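Local coordinates for protein nicotinate-nucleotide--dimethylbenzimidazole phosphoribosyltransferase (Thermus thermophilus HB8, PDB 1WX1) that probably catalyses transfer of the phosphoribosyl group of nicotinate mononucleotide to 5,6-dimethylbenzimidazole, giving alpha-ribazole 5'-phosphate for cobalamin synthesis, at residues L23-E28 with G291-L296; A34-R39 with R269-A274; G235-G240 with L245-D250. All coordinates share one frame; numbering follows the deposited sequence.

Contact 1: L23-E28 with G291-L296; sequences LGYLEE and GLRPLL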
loop_
_atom_site.group_PDB
_atom_site.type_symbol
_atom_site.label_atom_id
_atom_site.label_comp_id
_atom_site.label_asym_id
_atom_site.label_seq_id
_atom_site.Cartn_x
_atom_site.Cartn_y
_atom_site.Cartn_z
ATOM N N LEU A 23 13.524 5.024 3.823
ATOM C CA LEU A 23 12.373 4.149 3.621
ATOM C C LEU A 23 11.180 4.514 4.512
ATOM O O LEU A 23 10.308 3.690 4.787
ATOM C CB LEU A 23 12.788 2.685 3.803
ATOM C CG LEU A 23 13.712 2.179 2.682
ATOM C CD1 LEU A 23 14.106 0.735 2.944
ATOM C CD2 LEU A 23 13.011 2.298 1.329
ATOM N N GLY A 24 11.166 5.773 4.943
ATOM C CA GLY A 24 10.088 6.311 5.759
ATOM C C GLY A 24 9.433 5.472 6.841
ATOM O O GLY A 24 10.102 4.831 7.652
ATOM N N TYR A 25 8.104 5.486 6.855
ATOM C CA TYR A 25 7.343 4.757 7.864
ATOM C C TYR A 25 7.563 3.250 7.869
ATOM O O TYR A 25 7.317 2.592 8.876
ATOM C CB TYR A 25 5.846 5.041 7.715
ATOM C CG TYR A 25 5.008 4.362 8.781
ATOM C CD1 TYR A 25 3.824 3.709 8.449
ATOM C CD2 TYR A 25 5.418 4.350 10.119
ATOM C CE1 TYR A 25 3.067 3.050 9.419
ATOM C CE2 TYR A 25 4.668 3.693 11.096
ATOM C CZ TYR A 25 3.494 3.045 10.735
ATOM O OH TYR A 25 2.740 2.386 11.679
ATOM N N LEU A 26 8.016 2.695 6.752
ATOM C CA LEU A 26 8.240 1.255 6.701
ATOM C C LEU A 26 9.399 0.828 7.594
ATOM O O LEU A 26 9.464 -0.324 8.019
ATOM C CB LEU A 26 8.490 0.794 5.262
ATOM C CG LEU A 26 7.296 0.882 4.306
ATOM C CD1 LEU A 26 7.674 0.279 2.955
ATOM C CD2 LEU A 26 6.100 0.140 4.902
ATOM N N GLU A 27 10.309 1.751 7.892
ATOM C CA GLU A 27 11.441 1.413 8.747
ATOM C C GLU A 27 10.955 1.102 10.161
ATOM O O GLU A 27 11.416 0.151 10.787
ATOM C CB GLU A 27 12.466 2.556 8.768
ATOM C CG GLU A 27 13.012 2.906 7.384
ATOM C CD GLU A 27 14.189 3.871 7.434
ATOM O OE1 GLU A 27 14.630 4.329 6.358
ATOM O OE2 GLU A 27 14.674 4.166 8.546
ATOM N N GLU A 28 10.015 1.898 10.661
ATOM C CA GLU A 28 9.480 1.675 12.001
ATOM C C GLU A 28 8.758 0.327 12.038
ATOM O O GLU A 28 8.851 -0.419 13.012
ATOM C CB GLU A 28 8.507 2.796 12.384
ATOM C CG GLU A 28 8.096 2.766 13.850
ATOM C CD GLU A 28 7.304 4.001 14.260
ATOM O OE1 GLU A 28 7.680 5.111 13.830
ATOM O OE2 GLU A 28 6.319 3.869 15.020
ATOM N N GLY A 291 -2.623 4.860 19.258
ATOM C CA GLY A 291 -1.330 5.430 18.922
ATOM C C GLY A 291 -0.717 4.754 17.708
ATOM O O GLY A 291 0.491 4.526 17.655
ATOM N N LEU A 292 -1.550 4.438 16.721
ATOM C CA LEU A 292 -1.081 3.765 15.517
ATOM C C LEU A 292 -1.255 4.597 14.256
ATOM O O LEU A 292 -2.245 5.312 14.098
ATOM C CB LEU A 292 -1.826 2.436 15.349
ATOM C CG LEU A 292 -1.706 1.444 16.505
ATOM C CD1 LEU A 292 -2.650 0.266 16.283
ATOM C CD2 LEU A 292 -0.260 0.968 16.611
ATOM N N ARG A 293 -0.284 4.488 13.354
ATOM C CA ARG A 293 -0.324 5.203 12.085
ATOM C C ARG A 293 -0.772 4.237 10.994
ATOM O O ARG A 293 -0.194 3.167 10.830
ATOM C CB ARG A 293 1.061 5.750 11.729
ATOM C CG ARG A 293 1.125 6.452 10.381
ATOM C CD ARG A 293 2.555 6.860 10.058
ATOM N NE ARG A 293 2.669 7.615 8.812
ATOM C CZ ARG A 293 2.303 7.164 7.616
ATOM N NH1 ARG A 293 1.790 5.948 7.486
ATOM N NH2 ARG A 293 2.460 7.932 6.544
ATOM N N PRO A 294 -1.812 4.607 10.235
ATOM C CA PRO A 294 -2.349 3.778 9.148
ATOM C C PRO A 294 -1.343 3.642 8.003
ATOM O O PRO A 294 -0.746 4.629 7.570
ATOM C CB PRO A 294 -3.600 4.540 8.704
ATOM C CG PRO A 294 -3.929 5.430 9.878
ATOM C CD PRO A 294 -2.591 5.847 10.389
ATOM N N LEU A 295 -1.161 2.424 7.510
ATOM C CA LEU A 295 -0.228 2.188 6.413
ATOM C C LEU A 295 -0.798 2.645 5.077
ATOM O O LEU A 295 -0.082 3.200 4.247
ATOM C CB LEU A 295 0.120 0.703 6.323
ATOM C CG LEU A 295 1.068 0.187 7.398
ATOM C CD1 LEU A 295 1.171 -1.328 7.316
ATOM C CD2 LEU A 295 2.429 0.829 7.206
ATOM N N LEU A 296 -2.088 2.396 4.877
ATOM C CA LEU A 296 -2.765 2.764 3.640
ATOM C C LEU A 296 -3.899 3.753 3.881
ATOM O O LEU A 296 -4.497 3.780 4.956
ATOM C CB LEU A 296 -3.362 1.518 2.979
ATOM C CG LEU A 296 -2.408 0.397 2.566
ATOM C CD1 LEU A 296 -3.208 -0.857 2.213
ATOM C CD2 LEU A 296 -1.570 0.860 1.387
HETATM O O HOH W 1 0.446 0.710 12.317
HETATM O O HOH W 2 2.038 2.905 14.152
#
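The side chain of R293 runs across one face of the Y25 ring, the two slipping past each other in opposite directions. Its CD methylene sits over the middle of the ring, 3.6 Å from the Y25 centroid and only 6° off the normal, a CH-pi contact. The guanidinium continues toward the root of the tyrosine, its plane turned 36° from the ring, and R293 NH1 lies 3.2 Å from Y25 CD1. R293 can do this because its chain is extended from CG to NE; in Y25 a chi1 of -177° places CG trans to the main-chain nitrogen and sends the ring out from the first turn of the helix. Arginine suits the place, offering methylenes to the ring while its charged end reaches on to the second subunit, where NH2 makes a weak hydrogen bond to D297 O. At the phenol end two waters join the segments: one hydrogen-bonds Y25 OH and donates to R293 O (2.9 Å), the other bonds Y25 OH at 2.6 Å and accepts from R293 N. L295 CD2 comes within 4.4 Å of L26 CD2; its oblique approach to the ring is modelled too close to be trusted in detail. The contact thus joins the start of helix 24-37 to the loop after helix 281-290; L295 rests on L315 of helix 306-321, while L26 packs on L310 of the second subunit.

Contact 2: A34-R39 with R269-A274; sequences AALQGR and RDHLFA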
loop_
_atom_site.group_PDB
_atom_site.type_symbol
_atom_site.label_atom_id
_atom_site.label_comp_id
_atom_site.label_asym_id
_atom_site.label_seq_id
_atom_site.Cartn_x
_atom_site.Cartn_y
_atom_site.Cartn_z
ATOM N N ALA A 34 10.767 -6.994 13.835
ATOM C CA ALA A 34 11.964 -7.645 14.357
ATOM C C ALA A 34 11.825 -7.899 15.853
ATOM O O ALA A 34 12.132 -8.987 16.337
ATOM C CB ALA A 34 13.197 -6.778 14.087
ATOM N N ALA A 35 11.360 -6.889 16.583
ATOM C CA ALA A 35 11.188 -7.008 18.026
ATOM C C ALA A 35 10.139 -8.060 18.383
ATOM O O ALA A 35 10.307 -8.802 19.351
ATOM C CB ALA A 35 10.802 -5.657 18.617
ATOM N N LEU A 36 9.064 -8.126 17.601
ATOM C CA LEU A 36 8.005 -9.102 17.843
ATOM C C LEU A 36 8.481 -10.529 17.630
ATOM O O LEU A 36 8.157 -11.417 18.411
ATOM C CB LEU A 36 6.808 -8.843 16.925
ATOM C CG LEU A 36 5.902 -7.663 17.264
ATOM C CD1 LEU A 36 4.746 -7.618 16.267
ATOM C CD2 LEU A 36 5.372 -7.814 18.686
ATOM N N GLN A 37 9.245 -10.751 16.564
ATOM C CA GLN A 37 9.752 -12.085 16.267
ATOM C C GLN A 37 11.016 -12.417 17.053
ATOM O O GLN A 37 11.387 -13.584 17.176
ATOM C CB GLN A 37 10.054 -12.229 14.779
ATOM C CG GLN A 37 8.886 -11.940 13.860
ATOM C CD GLN A 37 9.135 -12.450 12.454
ATOM O OE1 GLN A 37 10.281 -12.682 12.060
ATOM N NE2 GLN A 37 8.063 -12.627 11.688
ATOM N N GLY A 38 11.681 -11.391 17.571
ATOM C CA GLY A 38 12.903 -11.614 18.324
ATOM C C GLY A 38 14.056 -11.960 17.400
ATOM O O GLY A 38 14.951 -12.712 17.770
ATOM N N ARG A 39 14.036 -11.400 16.196
ATOM C CA ARG A 39 15.079 -11.647 15.199
ATOM C C ARG A 39 15.415 -10.318 14.533
ATOM O O ARG A 39 14.516 -9.582 14.148
ATOM C CB ARG A 39 14.559 -12.592 14.124
ATOM C CG ARG A 39 13.663 -13.674 14.646
ATOM C CD ARG A 39 12.779 -14.202 13.527
ATOM N NE ARG A 39 13.519 -15.022 12.583
ATOM C CZ ARG A 39 12.962 -15.680 11.564
ATOM N NH1 ARG A 39 11.643 -15.623 11.375
ATOM N NH2 ARG A 39 13.727 -16.305 10.666
ATOM N N ARG A 269 -1.379 -4.099 22.357
ATOM C CA ARG A 269 -1.186 -2.951 21.490
ATOM C C ARG A 269 0.146 -2.988 20.741
ATOM O O ARG A 269 0.230 -2.525 19.610
ATOM C CB ARG A 269 -1.265 -1.670 22.308
ATOM C CG ARG A 269 -1.239 -0.395 21.479
ATOM C CD ARG A 269 -1.136 0.800 22.420
ATOM N NE ARG A 269 0.249 1.192 22.661
ATOM C CZ ARG A 269 1.099 1.536 21.690
ATOM N NH1 ARG A 269 0.704 1.537 20.415
ATOM N NH2 ARG A 269 2.349 1.864 21.986
ATOM N N ASP A 270 1.184 -3.537 21.370
ATOM C CA ASP A 270 2.513 -3.619 20.752
ATOM C C ASP A 270 2.571 -4.562 19.552
ATOM O O ASP A 270 3.516 -4.513 18.766
ATOM C CB ASP A 270 3.556 -4.064 21.782
ATOM C CG ASP A 270 3.663 -3.106 22.942
ATOM O OD1 ASP A 270 3.719 -1.883 22.694
ATOM O OD2 ASP A 270 3.693 -3.579 24.098
ATOM N N HIS A 271 1.558 -5.409 19.408
ATOM C CA HIS A 271 1.511 -6.358 18.297
ATOM C C HIS A 271 0.630 -5.884 17.146
ATOM O O HIS A 271 0.560 -6.543 16.105
ATOM C CB HIS A 271 0.979 -7.711 18.775
ATOM C CG HIS A 271 1.964 -8.506 19.569
ATOM N ND1 HIS A 271 2.408 -9.750 19.171
ATOM C CD2 HIS A 271 2.582 -8.248 20.747
ATOM C CE1 HIS A 271 3.254 -10.222 20.068
ATOM N NE2 HIS A 271 3.377 -9.329 21.036
ATOM N N LEU A 272 -0.040 -4.751 17.338
ATOM C CA LEU A 272 -0.948 -4.210 16.328
ATOM C C LEU A 272 -0.331 -3.301 15.275
ATOM O O LEU A 272 0.524 -2.463 15.569
ATOM C CB LEU A 272 -2.092 -3.436 16.996
ATOM C CG LEU A 272 -3.072 -4.164 17.920
ATOM C CD1 LEU A 272 -4.113 -3.166 18.439
ATOM C CD2 LEU A 272 -3.742 -5.301 17.164
ATOM N N PHE A 273 -0.801 -3.473 14.044
ATOM C CA PHE A 273 -0.382 -2.669 12.908
ATOM C C PHE A 273 -1.668 -2.200 12.236
ATOM O O PHE A 273 -2.543 -3.016 11.922
ATOM C CB PHE A 273 0.440 -3.513 11.932
ATOM C CG PHE A 273 1.784 -3.912 12.474
ATOM C CD1 PHE A 273 2.905 -3.116 12.242
ATOM C CD2 PHE A 273 1.919 -5.052 13.259
ATOM C CE1 PHE A 273 4.147 -3.455 12.786
ATOM C CE2 PHE A 273 3.153 -5.401 13.812
ATOM C CZ PHE A 273 4.269 -4.597 13.575
ATOM N N ALA A 274 -1.797 -0.896 12.024
ATOM C CA ALA A 274 -2.997 -0.371 11.387
ATOM C C ALA A 274 -2.878 -0.516 9.876
ATOM O O ALA A 274 -2.084 0.179 9.233
ATOM C CB ALA A 274 -3.206 1.095 11.769
#
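With chi1 of -75° in both residues, L36 and H271 each carry CG beside the backbone N and anti to the carbonyl carbon, and this brings a leucine methyl squarely onto an imidazole. L36 CD2 stands over the centre of the H271 ring, 3.3 Å from the centroid and 4° off the normal, so that all five ring atoms lie at nearly equal distances from it; the closest is H271 NE2, at 3.4 Å from L36 CD2. This is a CH-pi contact. The other branch of the leucine serves a second ring: L36 CD1 meets F273 at its edge, in the ring plane, 3.7 Å from F273 CE2. A forked leucine suits the spot, since its two methyls address one ring by the face and the other by the edge. Histidine suits its own place because other partners fix the rotation of its ring: ND1 is hydrogen-bonded to L245 O, and Y241 meets the ring edge-to-face. Were the imidazole of H271 cut back, as with an alanine here, L36 CD2 would probably lose the flat surface it rests on and L245 O its side-chain partner. D270 adds its backbone, with O 3.8 Å from L36 CD2. This buried packing ties the last turn of helix 24-37, just before G38 leaves helical geometry with a positive phi, to strand 272-274 at one border of the parallel sheet. R32 of the same helix hydrogen-bonds the carbonyls of D270 and L272 and makes a cation-pi contact with F273, while the strand pairs with its neighbour 247-249.

Contact 3: G235-G240 with L245-D250; sequences GIYLEG and LPLVLD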
loop_
_atom_site.group_PDB
_atom_site.type_symbol
_atom_site.label_atom_id
_atom_site.label_comp_id
_atom_site.label_asym_id
_atom_site.label_seq_id
_atom_site.Cartn_x
_atom_site.Cartn_y
_atom_site.Cartn_z
ATOM N N GLY A 235 -11.440 -11.833 20.385
ATOM C CA GLY A 235 -10.885 -13.154 20.629
ATOM C C GLY A 235 -9.831 -13.525 19.604
ATOM O O GLY A 235 -8.813 -14.143 19.934
ATOM N N ILE A 236 -10.073 -13.150 18.353
ATOM C CA ILE A 236 -9.127 -13.434 17.282
ATOM C C ILE A 236 -7.791 -12.761 17.594
ATOM O O ILE A 236 -6.735 -13.391 17.493
ATOM C CB ILE A 236 -9.670 -12.920 15.925
ATOM C CG1 ILE A 236 -10.871 -13.777 15.508
ATOM C CG2 ILE A 236 -8.564 -12.941 14.853
ATOM C CD1 ILE A 236 -11.702 -13.172 14.380
ATOM N N TYR A 237 -7.838 -11.491 17.992
ATOM C CA TYR A 237 -6.610 -10.762 18.301
ATOM C C TYR A 237 -5.925 -11.241 19.582
ATOM O O TYR A 237 -4.697 -11.287 19.647
ATOM C CB TYR A 237 -6.889 -9.251 18.364
ATOM C CG TYR A 237 -7.084 -8.615 16.994
ATOM C CD1 TYR A 237 -8.237 -7.888 16.699
ATOM C CD2 TYR A 237 -6.119 -8.750 15.996
ATOM C CE1 TYR A 237 -8.427 -7.314 15.445
ATOM C CE2 TYR A 237 -6.300 -8.175 14.733
ATOM C CZ TYR A 237 -7.459 -7.460 14.468
ATOM O OH TYR A 237 -7.664 -6.922 13.218
ATOM N N LEU A 238 -6.705 -11.606 20.594
ATOM C CA LEU A 238 -6.128 -12.098 21.843
ATOM C C LEU A 238 -5.334 -13.377 21.586
ATOM O O LEU A 238 -4.254 -13.581 22.149
ATOM C CB LEU A 238 -7.230 -12.374 22.873
ATOM C CG LEU A 238 -7.907 -11.152 23.502
ATOM C CD1 LEU A 238 -9.060 -11.602 24.389
ATOM C CD2 LEU A 238 -6.876 -10.356 24.306
ATOM N N GLU A 239 -5.874 -14.234 20.724
ATOM C CA GLU A 239 -5.226 -15.498 20.388
ATOM C C GLU A 239 -3.966 -15.247 19.559
ATOM O O GLU A 239 -2.928 -15.888 19.776
ATOM C CB GLU A 239 -6.195 -16.390 19.602
ATOM C CG GLU A 239 -5.680 -17.806 19.323
ATOM C CD GLU A 239 -5.550 -18.653 20.583
ATOM O OE1 GLU A 239 -6.257 -18.371 21.573
ATOM O OE2 GLU A 239 -4.754 -19.617 20.578
ATOM N N GLY A 240 -4.064 -14.326 18.602
ATOM C CA GLY A 240 -2.912 -14.002 17.774
ATOM C C GLY A 240 -1.823 -13.381 18.636
ATOM O O GLY A 240 -0.637 -13.661 18.461
ATOM N N LEU A 245 2.194 -13.341 17.118
ATOM C CA LEU A 245 2.151 -12.905 15.725
ATOM C C LEU A 245 1.865 -11.428 15.510
ATOM O O LEU A 245 1.283 -10.764 16.368
ATOM C CB LEU A 245 1.074 -13.677 14.960
ATOM C CG LEU A 245 1.174 -15.185 14.768
ATOM C CD1 LEU A 245 0.046 -15.625 13.845
ATOM C CD2 LEU A 245 2.517 -15.544 14.161
ATOM N N PRO A 246 2.288 -10.893 14.353
ATOM C CA PRO A 246 2.020 -9.482 14.065
ATOM C C PRO A 246 0.516 -9.499 13.786
ATOM O O PRO A 246 0.025 -10.418 13.123
ATOM C CB PRO A 246 2.807 -9.220 12.781
ATOM C CG PRO A 246 3.849 -10.306 12.754
ATOM C CD PRO A 246 3.127 -11.499 13.305
ATOM N N LEU A 247 -0.210 -8.506 14.283
ATOM C CA LEU A 247 -1.656 -8.442 14.080
ATOM C C LEU A 247 -1.999 -7.214 13.248
ATOM O O LEU A 247 -1.513 -6.121 13.526
ATOM C CB LEU A 247 -2.360 -8.368 15.438
ATOM C CG LEU A 247 -1.884 -9.422 16.443
ATOM C CD1 LEU A 247 -2.529 -9.168 17.797
ATOM C CD2 LEU A 247 -2.219 -10.817 15.931
ATOM N N VAL A 248 -2.849 -7.390 12.239
ATOM C CA VAL A 248 -3.216 -6.283 11.364
ATOM C C VAL A 248 -4.672 -5.850 11.525
ATOM O O VAL A 248 -5.596 -6.670 11.467
ATOM C CB VAL A 248 -2.974 -6.655 9.883
ATOM C CG1 VAL A 248 -3.118 -5.418 9.007
ATOM C CG2 VAL A 248 -1.592 -7.279 9.724
ATOM N N LEU A 249 -4.863 -4.553 11.726
ATOM C CA LEU A 249 -6.194 -3.977 11.898
ATOM C C LEU A 249 -6.831 -3.642 10.564
ATOM O O LEU A 249 -6.141 -3.258 9.616
ATOM C CB LEU A 249 -6.120 -2.680 12.714
ATOM C CG LEU A 249 -5.641 -2.752 14.161
ATOM C CD1 LEU A 249 -5.564 -1.337 14.731
ATOM C CD2 LEU A 249 -6.596 -3.617 14.977
ATOM N N ASP A 250 -8.149 -3.796 10.498
ATOM C CA ASP A 250 -8.892 -3.447 9.303
ATOM C C ASP A 250 -9.611 -2.125 9.591
ATOM O O ASP A 250 -8.988 -1.168 10.061
ATOM C CB ASP A 250 -9.906 -4.539 8.933
ATOM C CG ASP A 250 -10.595 -4.260 7.605
ATOM O OD1 ASP A 250 -9.895 -3.813 6.675
ATOM O OD2 ASP A 250 -11.822 -4.489 7.485
#
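Helix 228-242 and strand 247-249 form the helix-to-strand half of an alpha/beta unit: the chain leaves the helix, turns within a few residues and runs back along it, their short axes 9.6 Å apart at 152°. The turn is closed by a nearly straight backbone bond, L245 N to G240 O at 3.1 Å with an angle of 166° at the hydrogen. Glycine suits G240, because a beta carbon there would run into L247 CD2, which already lies 3.7 Å from G240 CA. Farther up the helix, Y237 reaches along the strand. Its CG lies beside the backbone N, and the ring slides past L247 in the opposite direction, with Y237 CD2 3.8 Å from L247 CB. The hydroxyl then donates to V248 O at 2.7 Å; the carbonyl oxygen lies at the ring's edge, in the ring plane, while the donor stands 37° above the carbonyl plane. Across the end of the tyrosine, at about a right angle, comes L249, its CD2 4.0 Å from Y237 CZ. Tyrosine thus combines an apolar flank for the leucines with a buried hydroxyl that donates to a strand carbonyl and has a weak hydrogen bond with A160 N of strand 157-163. D250, following the strand, accepts hydrogen bonds from G305 N and A308 N, its side chain about 6 Å from that of E304, the predicted proton acceptor. Helix 252-264 packs on Y237 through V254 and A258, and strand 247-249 lies in the parallel sheet between 157-163 and 272-274.

How the contacts relate
The contacts are nested along the chain: contact 3, a local turn, lies inside the loop closed by contact 2, which itself lies inside that of contact 1. Contacts 1 and 2 use opposite ends of helix 24-37, their centres about 13 Å apart, and are stitched together by a probable hydrogen bond from L295 N to A274 O. Contacts 2 and 3, centres about 11 Å apart, share the parallel sheet, strands 272-274 and 247-249 being neighbours. Contacts 1 and 3, centres about 18 Å apart, still touch where L292 meets L249. Contacts 1 and 2 thus join helix 24-37 to C-terminal parts of the chain, contact 1 beside the second subunit, while contact 3 sets helix 228-242 against the sheet.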